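Local structure of PelD (Pseudomonas aeruginosa, 4EU0) at residues Leu110-Thr113 with Asp114-Leu118; Gln158-Ile162 with Asp163-Phe167. The protein binds the second messenger cyclic di-GMP as an effector in pellicle formation, and this C-terminal part of the membrane protein carries a GAF and a GGDEF-like domain. All coordinates share one frame; numbering follows the deposited sequence.

How the contacts relate
Following the chain from the N terminus, contact 1 comes first. It closes the tight loop between strand 106-111 and strand 117-123, neighbours in the antiparallel sheet of the GAF domain. The chain then runs through helix 133-150 and a loop to contact 2, where Q158-I162 leads into helix 162-181 and caps its first turn. The two contacts are in series and neither nests nor crosses. Their centres lie about 18 Å apart and their nearest atoms about 6 Å apart. Helix 162-181 links them in space: its start is contact 2, and Q169, K172 and R173 further along it meet the hairpin of contact 1. The same helix packs on strand 214-219 of the GGDEF-like domain.

Contact 1: residues Leu110-Thr113 with Asp114-Leu118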
# COMPACT_ATOMS: atom_id res chain seq x y z
N LEU A 110 8.04 -9.35 -7.05
CA LEU A 110 7.61 -8.06 -6.54
C LEU A 110 6.78 -7.43 -7.64
O LEU A 110 7.30 -7.03 -8.69
CB LEU A 110 8.82 -7.19 -6.16
CG LEU A 110 9.63 -7.46 -4.89
CD1 LEU A 110 10.39 -8.80 -4.90
CD2 LEU A 110 10.61 -6.32 -4.70
N VAL A 111 5.47 -7.39 -7.41
CA VAL A 111 4.50 -7.03 -8.44
C VAL A 111 3.73 -5.79 -8.01
O VAL A 111 3.13 -5.78 -6.93
CB VAL A 111 3.49 -8.19 -8.71
CG1 VAL A 111 2.64 -7.89 -9.93
CG2 VAL A 111 4.20 -9.52 -8.88
N ASP A 112 3.76 -4.75 -8.84
CA ASP A 112 3.00 -3.53 -8.55
C ASP A 112 1.49 -3.71 -8.75
O ASP A 112 1.03 -4.77 -9.19
CB ASP A 112 3.56 -2.30 -9.31
CG ASP A 112 3.25 -2.30 -10.81
OD1 ASP A 112 2.37 -3.05 -11.29
OD2 ASP A 112 3.91 -1.53 -11.54
N THR A 113 0.71 -2.69 -8.39
CA THR A 113 -0.75 -2.76 -8.51
C THR A 113 -1.27 -2.91 -9.95
O THR A 113 -2.44 -3.22 -10.15
CB THR A 113 -1.46 -1.56 -7.83
OG1 THR A 113 -1.00 -0.33 -8.41
CG2 THR A 113 -1.23 -1.54 -6.31
N ASP A 114 -0.41 -2.68 -10.95
CA ASP A 114 -0.81 -2.85 -12.36
C ASP A 114 -0.50 -4.26 -12.85
O ASP A 114 -0.88 -4.64 -13.97
CB ASP A 114 -0.08 -1.86 -13.26
CG ASP A 114 -0.46 -0.42 -13.00
OD1 ASP A 114 -1.62 -0.14 -12.65
OD2 ASP A 114 0.42 0.44 -13.18
N GLY A 115 0.20 -5.03 -12.04
CA GLY A 115 0.59 -6.38 -12.43
C GLY A 115 1.96 -6.47 -13.08
O GLY A 115 2.31 -7.50 -13.63
N ARG A 116 2.74 -5.39 -12.99
CA ARG A 116 4.10 -5.37 -13.53
C ARG A 116 5.07 -6.01 -12.53
O ARG A 116 5.12 -5.60 -11.38
CB ARG A 116 4.54 -3.93 -13.85
CG ARG A 116 5.64 -3.81 -14.91
CD ARG A 116 5.56 -2.45 -15.59
NE ARG A 116 6.83 -1.99 -16.16
CZ ARG A 116 7.01 -0.80 -16.73
NH1 ARG A 116 5.99 0.05 -16.83
NH2 ARG A 116 8.20 -0.46 -17.21
N ILE A 117 5.79 -7.03 -12.98
CA ILE A 117 6.80 -7.68 -12.14
C ILE A 117 8.08 -6.87 -12.25
O ILE A 117 8.72 -6.87 -13.30
CB ILE A 117 7.11 -9.14 -12.61
CG1 ILE A 117 5.87 -9.86 -13.17
CG2 ILE A 117 7.87 -9.92 -11.54
CD1 ILE A 117 4.73 -10.08 -12.24
N LEU A 118 8.41 -6.16 -11.18
CA LEU A 118 9.59 -5.29 -11.15
C LEU A 118 10.86 -6.06 -10.81
O LEU A 118 11.93 -5.75 -11.33
CB LEU A 118 9.40 -4.17 -10.13
CG LEU A 118 8.61 -2.91 -10.52
CD1 LEU A 118 7.16 -3.21 -10.86
CD2 LEU A 118 8.68 -1.93 -9.38
O HOH W 1 2.87 -0.17 -13.72
O HOH W 2 -2.47 0.96 -9.96
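This is a local beta-hairpin contact, in which D112 closes the turn between strands 106-111 and 117-123 of the GAF-domain sheet. D112 OD1 takes two backbone N-H groups, R116 N at 2.9 Å and D114 N at 2.8 Å. They come from opposite faces of the carboxylate plane, and the D114 bond is the more bent, 134° at the hydrogen. With chi1 at 73°, D112 CG sits between its own N and carbonyl carbon, which swings the carboxylate back over the turn. The bond from D112 N to R116 O ties the same two residues again through their backbones.

Residues D112 to G115 form a type I beta turn, closed by G115 N to D112 O at 3.0 Å. An aspartate that starts a turn and accepts from the N-H two residues on makes an Asx turn. With positive phi, 93°, suited to glycine, G115 forms the G1 beta bulge of this turn. Deeper in the hairpin, L118 N bonds to L110 O at 2.9 Å. V111 and I117 are a non-hydrogen-bonded antiparallel pair. Their side chains lie side by side, and V111 CG2 presses tightly on I117 CD1 at 3.4 Å.

D112 OD2 bonds to Q151 NE2 outside the hairpin. A water also donates to D112 OD2 and to D114 OD2, bridging two like-charged carboxylates. L118 CD1 lies 3.7 Å from D112 OD2, and L110 packs on A143 and A147 of helix 133-150.

Contact 2: residues Gln158-Ile162 with Asp163-Phe167; sequences QLADI and DAQRF
Q165 reaches back from the first turn of helix 162-181 to the loop that leads into it. Its NE2 donates to A160 O at 2.8 Å, a nearly straight bond of 165° at the hydrogen. A160 O lies almost in the plane of the Q165 amide. The Q165 chain is extended beyond CG, which carries the amide past D161 to the loop. Q158 crosses obliquely over one face of that amide. Its CD is 3.5 Å from Q165 OE1, and the two amide planes are 33° apart. Q165 NE2 also bonds to R155 O, so two backbone carbonyls hold the amide and fix its rotation.

D161 is the N-cap residue. Its OD2 accepts from D163 N at 3.0 Å, with the donor above the carboxylate plane. The torsion chi1 of -170° turns the D161 carboxylate beside its own carbonyl carbon, over the start of the helix. The negative charge there would probably interact favourably with the positive end of the helix dipole. D163 points its carboxylate the same way, and the two OD2 atoms are 3.3 Å apart. This probable repulsion may be eased by R166, whose NH1 makes a salt bridge to D163 OD1 at 3.0 Å, and by R217, in a long and weak ion pair to D163 OD2. D163 OD1 uses its anti lone pair and sits at the guanidinium edge, in plane. I162 lies alongside R166, with CD1 3.5 Å from NH2. The side chain of R166 is about 14 Å from the bound cyclic di-GMP.

Backbone bonds from Q165 N to D161 O and from R166 N to I162 O set the helical turn. Next to it, A164 and F167 pack on L216. The whole is an aspartate-capped helix start, packed on strand 214-219 of the GGDEF-like domain.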
# COMPACT_ATOMS: atom_id res chain seq x y z
N GLN A 158 2.11 11.23 -15.75
CA GLN A 158 0.65 11.11 -15.65
C GLN A 158 0.03 12.47 -15.33
O GLN A 158 0.63 13.28 -14.61
CB GLN A 158 0.27 10.02 -14.61
CG GLN A 158 0.81 8.62 -14.97
CD GLN A 158 0.44 7.50 -14.00
OE1 GLN A 158 -0.73 7.28 -13.70
NE2 GLN A 158 1.44 6.76 -13.55
N LEU A 159 -1.15 12.74 -15.90
CA LEU A 159 -1.84 14.02 -15.71
C LEU A 159 -2.37 14.27 -14.30
O LEU A 159 -2.34 15.41 -13.81
CB LEU A 159 -3.00 14.16 -16.70
CG LEU A 159 -2.65 14.44 -18.15
CD1 LEU A 159 -3.86 14.17 -19.04
CD2 LEU A 159 -2.15 15.87 -18.33
N ALA A 160 -2.89 13.24 -13.66
CA ALA A 160 -3.50 13.41 -12.34
C ALA A 160 -2.50 13.98 -11.33
O ALA A 160 -1.31 13.66 -11.39
CB ALA A 160 -4.07 12.08 -11.83
N ASP A 161 -2.98 14.84 -10.43
CA ASP A 161 -2.16 15.34 -9.33
C ASP A 161 -1.50 14.18 -8.58
O ASP A 161 -2.04 13.08 -8.52
CB ASP A 161 -3.02 16.15 -8.35
CG ASP A 161 -2.19 16.89 -7.31
OD1 ASP A 161 -1.58 17.93 -7.66
OD2 ASP A 161 -2.16 16.45 -6.14
N ILE A 162 -0.31 14.43 -8.02
CA ILE A 162 0.39 13.41 -7.22
C ILE A 162 -0.50 12.81 -6.12
O ILE A 162 -0.54 11.60 -5.95
CB ILE A 162 1.75 13.93 -6.65
CG1 ILE A 162 2.42 12.86 -5.77
CG2 ILE A 162 1.57 15.27 -5.90
CD1 ILE A 162 3.92 13.09 -5.53
N ASP A 163 -1.24 13.65 -5.40
CA ASP A 163 -2.10 13.15 -4.33
C ASP A 163 -3.18 12.20 -4.86
O ASP A 163 -3.48 11.20 -4.22
CB ASP A 163 -2.71 14.29 -3.51
CG ASP A 163 -1.67 15.17 -2.85
OD1 ASP A 163 -0.64 14.63 -2.38
OD2 ASP A 163 -1.86 16.41 -2.82
N ALA A 164 -3.72 12.51 -6.04
CA ALA A 164 -4.71 11.64 -6.67
C ALA A 164 -4.10 10.31 -7.13
O ALA A 164 -4.69 9.26 -6.94
CB ALA A 164 -5.42 12.35 -7.83
N GLN A 165 -2.90 10.36 -7.71
CA GLN A 165 -2.23 9.13 -8.12
C GLN A 165 -1.90 8.24 -6.93
O GLN A 165 -2.12 7.02 -6.96
CB GLN A 165 -0.94 9.45 -8.88
CG GLN A 165 -1.12 10.28 -10.11
CD GLN A 165 0.16 10.37 -10.88
OE1 GLN A 165 0.86 9.37 -11.03
NE2 GLN A 165 0.49 11.56 -11.37
N ARG A 166 -1.39 8.85 -5.86
CA ARG A 166 -1.02 8.11 -4.66
C ARG A 166 -2.25 7.47 -4.03
O ARG A 166 -2.21 6.30 -3.64
CB ARG A 166 -0.35 9.04 -3.65
CG ARG A 166 0.27 8.31 -2.46
CD ARG A 166 0.71 9.27 -1.37
NE ARG A 166 1.92 10.02 -1.72
CZ ARG A 166 1.94 11.31 -2.04
NH1 ARG A 166 0.82 12.02 -2.07
NH2 ARG A 166 3.09 11.90 -2.33
N PHE A 167 -3.33 8.24 -3.93
CA PHE A 167 -4.55 7.75 -3.31
C PHE A 167 -5.04 6.53 -4.09
O PHE A 167 -5.35 5.52 -3.48
CB PHE A 167 -5.63 8.84 -3.27
CG PHE A 167 -6.84 8.42 -2.50
CD1 PHE A 167 -6.91 8.63 -1.13
CD2 PHE A 167 -7.91 7.80 -3.15
CE1 PHE A 167 -8.03 8.23 -0.41
CE2 PHE A 167 -9.03 7.39 -2.43
CZ PHE A 167 -9.08 7.62 -1.07